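Local coordinates for probable outer membrane protein (Pseudomonas aeruginosa, PDB 3DWO) that probably carries hydrophobic compounds across the outer membrane as a beta-barrel channel of the FadL family, at residues A[174-180]-A[197-203]; A[185-189]-A[265-269]. All coordinates share one frame. Residue numbers count along the deposited sequence, not the author numbering.

Contact 1: A[174-180]-A[197-203]; sequences SQNLDLY and SNSSALM. With C8E ((hydroxyethyloxy)tri(ethyloxy)octane), chain C; C8E ((hydroxyethyloxy)tri(ethyloxy)octane), chain D.
Met-203, Ser-199 and Leu-177 bury the largest areas where residues 174-177, the extended end of strand 158-177, pair antiparallel with 201-203, the start of strand 201-220 (short axes 4.5 Å apart at closest, 144° between directions). Gln-175/Met-203 and Leu-177/Ala-201 are hydrogen-bonded pairs (Met-203 N to Gln-175 O 2.7 Å, Leu-177 N to Ala-201 O 2.8 Å); Asn-176/Leu-202 between them is non-hydrogen-bonded. Leu-177 (mt) sets CG 3.6 Å from Met-203 CB (chi1 t, chi2 p). Their mixed face also carries Gln-175, whose OE1 is hydrogen-bonded to Arg-372 and, at 2.9 Å, to O21 of C8E chain D. Helical phi/psi begin at Leu-179 (-53/-41); Asp-178 (chi1 t) N-caps helix 179-184, and its OD2 accepts from Ser-197 N (phi/psi 63/22) at 2.7 Å. Water 1 joins Asp-178 OD1 (2.7 Å) to Asn-198 N (2.9 Å). Ser-199 OG (chi1 p) accepts from Tyr-180 N at 3.0 Å. In this barrel hairpin, main-chain bonds thus fix the register, Asp-178 and Ser-199 satisfy backbone N atoms where pairing ends, and Leu-177 and Met-203 face the C8E chain C tail (Met-203 CE to C1 3.8 Å).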
loop_
_atom_site.group_PDB
_atom_site.type_symbol
_atom_site.label_atom_id
_atom_site.label_comp_id
_atom_site.label_asym_id
_atom_site.label_seq_id
_atom_site.Cartn_x
_atom_site.Cartn_y
_atom_site.Cartn_z
ATOM N N SER A 174 1.614 -4.639 15.160
ATOM C CA SER A 174 2.075 -4.925 16.509
ATOM C C SER A 174 2.627 -3.597 17.007
ATOM O O SER A 174 3.106 -2.782 16.219
ATOM C CB SER A 174 3.150 -6.024 16.534
ATOM O OG SER A 174 4.366 -5.584 15.965
ATOM N N GLN A 175 2.553 -3.373 18.310
ATOM C CA GLN A 175 3.001 -2.114 18.875
ATOM C C GLN A 175 3.110 -2.330 20.375
ATOM O O GLN A 175 2.350 -3.111 20.949
ATOM C CB GLN A 175 1.951 -1.040 18.540
ATOM C CG GLN A 175 2.095 0.309 19.212
ATOM C CD GLN A 175 1.039 1.285 18.716
ATOM O OE1 GLN A 175 0.112 0.896 18.008
ATOM N NE2 GLN A 175 1.169 2.553 19.086
ATOM N N ASN A 176 4.074 -1.668 21.002
ATOM C CA ASN A 176 4.248 -1.808 22.435
ATOM C C ASN A 176 3.225 -0.962 23.173
ATOM O O ASN A 176 2.900 0.146 22.735
ATOM C CB ASN A 176 5.636 -1.348 22.859
ATOM C CG ASN A 176 5.847 -1.469 24.356
ATOM O OD1 ASN A 176 5.840 -2.573 24.901
ATOM N ND2 ASN A 176 6.026 -0.331 25.032
ATOM N N LEU A 177 2.721 -1.489 24.285
ATOM C CA LEU A 177 1.771 -0.766 25.116
ATOM C C LEU A 177 2.410 -0.656 26.491
ATOM O O LEU A 177 2.974 -1.623 27.009
ATOM C CB LEU A 177 0.445 -1.513 25.267
ATOM C CG LEU A 177 -0.395 -1.924 24.062
ATOM C CD1 LEU A 177 -1.736 -2.443 24.589
ATOM C CD2 LEU A 177 -0.615 -0.748 23.106
ATOM N N ASP A 178 2.306 0.529 27.077
ATOM C CA ASP A 178 2.853 0.817 28.397
ATOM C C ASP A 178 1.665 1.218 29.296
ATOM O O ASP A 178 1.320 2.403 29.380
ATOM C CB ASP A 178 3.840 1.981 28.260
ATOM C CG ASP A 178 4.550 2.299 29.541
ATOM O OD1 ASP A 178 4.043 1.920 30.615
ATOM O OD2 ASP A 178 5.614 2.948 29.470
ATOM N N LEU A 179 1.043 0.239 29.954
ATOM C CA LEU A 179 -0.118 0.506 30.816
ATOM C C LEU A 179 0.067 1.591 31.884
ATOM O O LEU A 179 -0.852 2.373 32.134
ATOM C CB LEU A 179 -0.601 -0.777 31.506
ATOM C CG LEU A 179 -1.092 -1.971 30.685
ATOM C CD1 LEU A 179 -2.092 -2.750 31.526
ATOM C CD2 LEU A 179 -1.752 -1.523 29.401
ATOM N N TYR A 180 1.222 1.623 32.537
ATOM C CA TYR A 180 1.458 2.643 33.553
ATOM C C TYR A 180 1.461 4.037 32.924
ATOM O O TYR A 180 0.919 4.987 33.499
ATOM C CB TYR A 180 2.790 2.408 34.264
ATOM C CG TYR A 180 2.688 1.546 35.499
ATOM C CD1 TYR A 180 1.829 1.892 36.544
ATOM C CD2 TYR A 180 3.448 0.389 35.626
ATOM C CE1 TYR A 180 1.732 1.104 37.687
ATOM C CE2 TYR A 180 3.358 -0.408 36.764
ATOM C CZ TYR A 180 2.497 -0.045 37.787
ATOM O OH TYR A 180 2.394 -0.841 38.899
ATOM N N SER A 197 8.070 2.746 30.663
ATOM C CA SER A 197 8.796 1.528 30.322
ATOM C C SER A 197 9.022 0.497 31.427
ATOM O O SER A 197 9.947 -0.314 31.340
ATOM C CB SER A 197 10.129 1.905 29.670
ATOM O OG SER A 197 9.896 2.604 28.454
ATOM N N ASN A 198 8.193 0.531 32.467
ATOM C CA ASN A 198 8.285 -0.461 33.532
ATOM C C ASN A 198 7.320 -1.553 33.113
ATOM O O ASN A 198 7.673 -2.729 33.097
ATOM C CB ASN A 198 7.875 0.127 34.877
ATOM C CG ASN A 198 8.992 0.902 35.522
ATOM O OD1 ASN A 198 9.562 1.806 34.916
ATOM N ND2 ASN A 198 9.320 0.552 36.753
ATOM N N SER A 199 6.098 -1.159 32.769
ATOM C CA SER A 199 5.117 -2.112 32.282
ATOM C C SER A 199 5.306 -2.110 30.763
ATOM O O SER A 199 5.615 -1.069 30.172
ATOM C CB SER A 199 3.691 -1.665 32.635
ATOM O OG SER A 199 3.404 -0.382 32.102
ATOM N N SER A 200 5.167 -3.268 30.132
ATOM C CA SER A 200 5.310 -3.354 28.683
ATOM C C SER A 200 4.789 -4.678 28.152
ATOM O O SER A 200 5.100 -5.759 28.681
ATOM C CB SER A 200 6.769 -3.179 28.246
ATOM O OG SER A 200 7.520 -4.348 28.495
ATOM N N ALA A 201 3.994 -4.576 27.098
ATOM C CA ALA A 201 3.410 -5.737 26.457
ATOM C C ALA A 201 3.277 -5.422 24.972
ATOM O O ALA A 201 3.021 -4.276 24.591
ATOM C CB ALA A 201 2.048 -6.028 27.061
ATOM N N LEU A 202 3.474 -6.431 24.134
ATOM C CA LEU A 202 3.353 -6.234 22.703
ATOM C C LEU A 202 1.920 -6.508 22.273
ATOM O O LEU A 202 1.414 -7.632 22.409
ATOM C CB LEU A 202 4.294 -7.166 21.945
ATOM C CG LEU A 202 4.284 -6.973 20.422
ATOM C CD1 LEU A 202 4.983 -5.665 20.076
ATOM C CD2 LEU A 202 4.982 -8.143 19.741
ATOM N N MET A 203 1.261 -5.464 21.787
ATOM C CA MET A 203 -0.103 -5.569 21.292
ATOM C C MET A 203 0.021 -6.105 19.865
ATOM O O MET A 203 0.837 -5.614 19.094
ATOM C CB MET A 203 -0.750 -4.185 21.281
ATOM C CG MET A 203 -1.987 -4.088 20.424
ATOM S SD MET A 203 -3.326 -5.063 21.090
ATOM C CE MET A 203 -4.306 -3.782 21.859
HETATM C C1 C8E C . -4.714 -0.139 22.718
HETATM C C2 C8E C . -5.196 0.623 23.857
HETATM C C3 C8E C . -4.574 0.261 25.122
HETATM C C4 C8E C . -5.265 0.999 26.166
HETATM C C5 C8E C . -4.515 0.824 27.429
HETATM C C6 C8E C . -5.097 1.638 28.466
HETATM C C7 C8E C . -4.393 1.119 29.628
HETATM C C8 C8E C . -4.926 1.804 30.811
HETATM O O9 C8E C . -4.511 1.685 32.159
HETATM C C10 C8E C . -4.574 0.430 32.805
HETATM C C11 C8E C . -4.099 0.694 34.194
HETATM O O12 C8E C . -2.873 0.012 34.483
HETATM C C13 C8E C . -2.263 0.416 35.734
HETATM C C14 C8E C . -0.963 -0.163 36.364
HETATM O O15 C8E C . 0.067 -1.066 35.852
HETATM C C16 C8E C . -0.270 -2.433 36.144
HETATM C C17 C8E C . 0.260 -2.966 37.485
HETATM O O18 C8E C . -0.401 -4.010 38.234
HETATM C C19 C8E C . -1.369 -3.488 39.182
HETATM C C20 C8E C . -2.510 -4.355 39.829
HETATM O O21 C8E C . -3.646 -3.679 40.381
HETATM C C1 C8E D . 1.064 7.092 8.033
HETATM C C2 C8E D . 0.794 5.814 8.681
HETATM C C3 C8E D . -0.478 5.193 8.337
HETATM C C4 C8E D . -0.515 3.900 8.997
HETATM C C5 C8E D . -1.508 3.038 8.309
HETATM C C6 C8E D . -1.257 1.642 8.614
HETATM C C7 C8E D . -2.569 1.084 8.334
HETATM C C8 C8E D . -2.408 -0.232 7.671
HETATM O O9 C8E D . -3.041 -1.452 8.029
HETATM C C10 C8E D . -2.817 -1.986 9.319
HETATM C C11 C8E D . -3.620 -3.247 9.381
HETATM O O12 C8E D . -4.894 -3.008 10.003
HETATM C C13 C8E D . -5.099 -3.647 11.301
HETATM C C14 C8E D . -4.646 -3.088 12.687
HETATM O O15 C8E D . -5.371 -2.889 13.938
HETATM C C16 C8E D . -5.959 -1.574 14.021
HETATM C C17 C8E D . -5.060 -0.505 14.670
HETATM O O18 C8E D . -3.897 -0.821 15.464
HETATM C C19 C8E D . -4.187 -0.967 16.880
HETATM C C20 C8E D . -3.468 -0.124 17.997
HETATM O O21 C8E D . -2.306 -0.668 18.642
HETATM O O HOH W 1 5.649 1.928 32.807
HETATM O O HOH W 2 7.457 2.160 27.057
#

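Contact 2: A[185-189]-A[265-269]; sequences NSPGM and LAYPG. With C8E ((hydroxyethyloxy)tri(ethyloxy)octane), chain C.
The loop 185-189 lies against the C-terminal end of helix 262-266, its backbone nearest at Gly-188 and Ala-266 (CA to CA 4.2 Å); Tyr-267 (phi/psi -124/87) is the first residue to leave the helical conformation. Among polar contacts, Gly-188 N gives a weak hydrogen bond to Ala-266 O (3.1 Å, 126°). Gly-188 CA makes a CH...O contact with Leu-265 O at 3.5 Å; a CB on Gly-188 would clash with that carbonyl oxygen of Leu-265. Within the loop, Ser-186 (chi1 p) closes an ST motif, its OG accepting from Met-189 N at 2.8 Å and also hydrogen-bonded to Ala-183 O. Aromatic contacts centre on Tyr-267 (chi1 m, chi2 -85°): Ser-186 CB stands over the ring face in a CH-pi contact, 3.8 Å from the centroid, and Pro-187 CD approaches Tyr-267 CE1 at 3.6 Å. The hydroxyl of Tyr-267 is hydrogen-bonded to Ser-182 O. Apolar packing adds Met-189 CB to Ala-266 CB at 3.8 Å. C8E chain C runs alongside, C11 being 3.7 Å from Met-189 SD and O9 3.7 Å from Ala-266 CB. The arrangement is an ST motif in the connection after helix 179-184, set against a helix C-terminus beside bound detergent in a FadL-family barrel.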
loop_
_atom_site.group_PDB
_atom_site.type_symbol
_atom_site.label_atom_id
_atom_site.label_comp_id
_atom_site.label_asym_id
_atom_site.label_seq_id
_atom_site.Cartn_x
_atom_site.Cartn_y
_atom_site.Cartn_z
ATOM N N ASN A 185 -1.824 9.292 32.203
ATOM C CA ASN A 185 -2.507 10.272 31.351
ATOM C C ASN A 185 -4.023 10.080 31.297
ATOM O O ASN A 185 -4.721 10.841 30.631
ATOM C CB ASN A 185 -1.970 10.180 29.914
ATOM C CG ASN A 185 -0.542 10.678 29.781
ATOM O OD1 ASN A 185 -0.287 11.874 29.875
ATOM N ND2 ASN A 185 0.393 9.762 29.574
ATOM N N SER A 186 -4.530 9.069 31.994
ATOM C CA SER A 186 -5.957 8.754 31.957
ATOM C C SER A 186 -6.885 9.676 32.743
ATOM O O SER A 186 -6.473 10.342 33.684
ATOM C CB SER A 186 -6.175 7.332 32.461
ATOM O OG SER A 186 -5.939 7.270 33.864
ATOM N N PRO A 187 -8.171 9.702 32.369
ATOM C CA PRO A 187 -9.124 10.555 33.087
ATOM C C PRO A 187 -9.597 9.912 34.392
ATOM O O PRO A 187 -10.257 10.560 35.196
ATOM C CB PRO A 187 -10.253 10.725 32.082
ATOM C CG PRO A 187 -10.254 9.418 31.367
ATOM C CD PRO A 187 -8.768 9.188 31.124
ATOM N N GLY A 188 -9.243 8.644 34.613
ATOM C CA GLY A 188 -9.670 7.957 35.826
ATOM C C GLY A 188 -8.573 7.432 36.744
ATOM O O GLY A 188 -8.830 7.100 37.901
ATOM N N MET A 189 -7.345 7.364 36.248
ATOM C CA MET A 189 -6.236 6.852 37.044
ATOM C C MET A 189 -5.015 7.757 37.064
ATOM O O MET A 189 -3.921 7.310 37.408
ATOM C CB MET A 189 -5.808 5.477 36.526
ATOM C CG MET A 189 -6.486 4.302 37.186
ATOM S SD MET A 189 -5.506 2.799 36.897
ATOM C CE MET A 189 -4.243 2.957 38.184
ATOM N N LEU A 265 -11.116 1.346 34.470
ATOM C CA LEU A 265 -11.254 2.387 35.480
ATOM C C LEU A 265 -10.494 3.618 34.993
ATOM O O LEU A 265 -10.923 4.754 35.221
ATOM C CB LEU A 265 -10.685 1.907 36.818
ATOM C CG LEU A 265 -11.293 0.598 37.341
ATOM C CD1 LEU A 265 -10.618 0.197 38.641
ATOM C CD2 LEU A 265 -12.795 0.767 37.548
ATOM N N ALA A 266 -9.371 3.390 34.313
ATOM C CA ALA A 266 -8.568 4.489 33.777
ATOM C C ALA A 266 -9.299 5.168 32.617
ATOM O O ALA A 266 -9.378 6.392 32.547
ATOM C CB ALA A 266 -7.211 3.967 33.298
ATOM N N TYR A 267 -9.825 4.357 31.705
ATOM C CA TYR A 267 -10.545 4.857 30.543
ATOM C C TYR A 267 -11.945 4.247 30.505
ATOM O O TYR A 267 -12.172 3.209 29.876
ATOM C CB TYR A 267 -9.774 4.503 29.267
ATOM C CG TYR A 267 -8.454 5.233 29.143
ATOM C CD1 TYR A 267 -8.392 6.516 28.599
ATOM C CD2 TYR A 267 -7.279 4.668 29.620
ATOM C CE1 TYR A 267 -7.189 7.217 28.536
ATOM C CE2 TYR A 267 -6.073 5.360 29.566
ATOM C CZ TYR A 267 -6.034 6.636 29.025
ATOM O OH TYR A 267 -4.843 7.335 28.994
ATOM N N PRO A 268 -12.906 4.887 31.188
ATOM C CA PRO A 268 -14.279 4.367 31.204
ATOM C C PRO A 268 -14.730 4.080 29.779
ATOM O O PRO A 268 -14.447 4.858 28.871
ATOM C CB PRO A 268 -15.069 5.502 31.854
ATOM C CG PRO A 268 -14.055 6.119 32.793
ATOM C CD PRO A 268 -12.813 6.164 31.921
ATOM N N GLY A 269 -15.417 2.959 29.584
ATOM C CA GLY A 269 -15.873 2.602 28.253
ATOM C C GLY A 269 -14.886 1.698 27.533
ATOM O O GLY A 269 -15.163 1.196 26.441
HETATM C C1 C8E C . -4.714 -0.139 22.718
HETATM C C2 C8E C . -5.196 0.623 23.857
HETATM C C3 C8E C . -4.574 0.261 25.122
HETATM C C4 C8E C . -5.265 0.999 26.166
HETATM C C5 C8E C . -4.515 0.824 27.429
HETATM C C6 C8E C . -5.097 1.638 28.466
HETATM C C7 C8E C . -4.393 1.119 29.628
HETATM C C8 C8E C . -4.926 1.804 30.811
HETATM O O9 C8E C . -4.511 1.685 32.159
HETATM C C10 C8E C . -4.574 0.430 32.805
HETATM C C11 C8E C . -4.099 0.694 34.194
HETATM O O12 C8E C . -2.873 0.012 34.483
HETATM C C13 C8E C . -2.263 0.416 35.734
HETATM C C14 C8E C . -0.963 -0.163 36.364
HETATM O O15 C8E C . 0.067 -1.066 35.852
HETATM C C16 C8E C . -0.270 -2.433 36.144
HETATM C C17 C8E C . 0.260 -2.966 37.485
HETATM O O18 C8E C . -0.401 -4.010 38.234
HETATM C C19 C8E C . -1.369 -3.488 39.182
HETATM C C20 C8E C . -2.510 -4.355 39.829
HETATM O O21 C8E C . -3.646 -3.679 40.381
#

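Along the chain the segments alternate: 174-180, 185-189, 197-203, then 265-269. Contact 1 closes the connection between strands 158-177 and 201-220, and the first segment of contact 2 belongs to that same connection, following helix 179-184. Its partner, 265-269, comes from the next long excursion, after strand 226-248, which also supplies helix 253-259 to pack on contact 1. The centres lie about 17 Å apart and the nearest atoms about 5 Å, without touching, both on one side of the chain's centre. C8E chain C touches both, so the two loop excursions together border one detergent site, consistent with a channel that handles hydrophobic compounds.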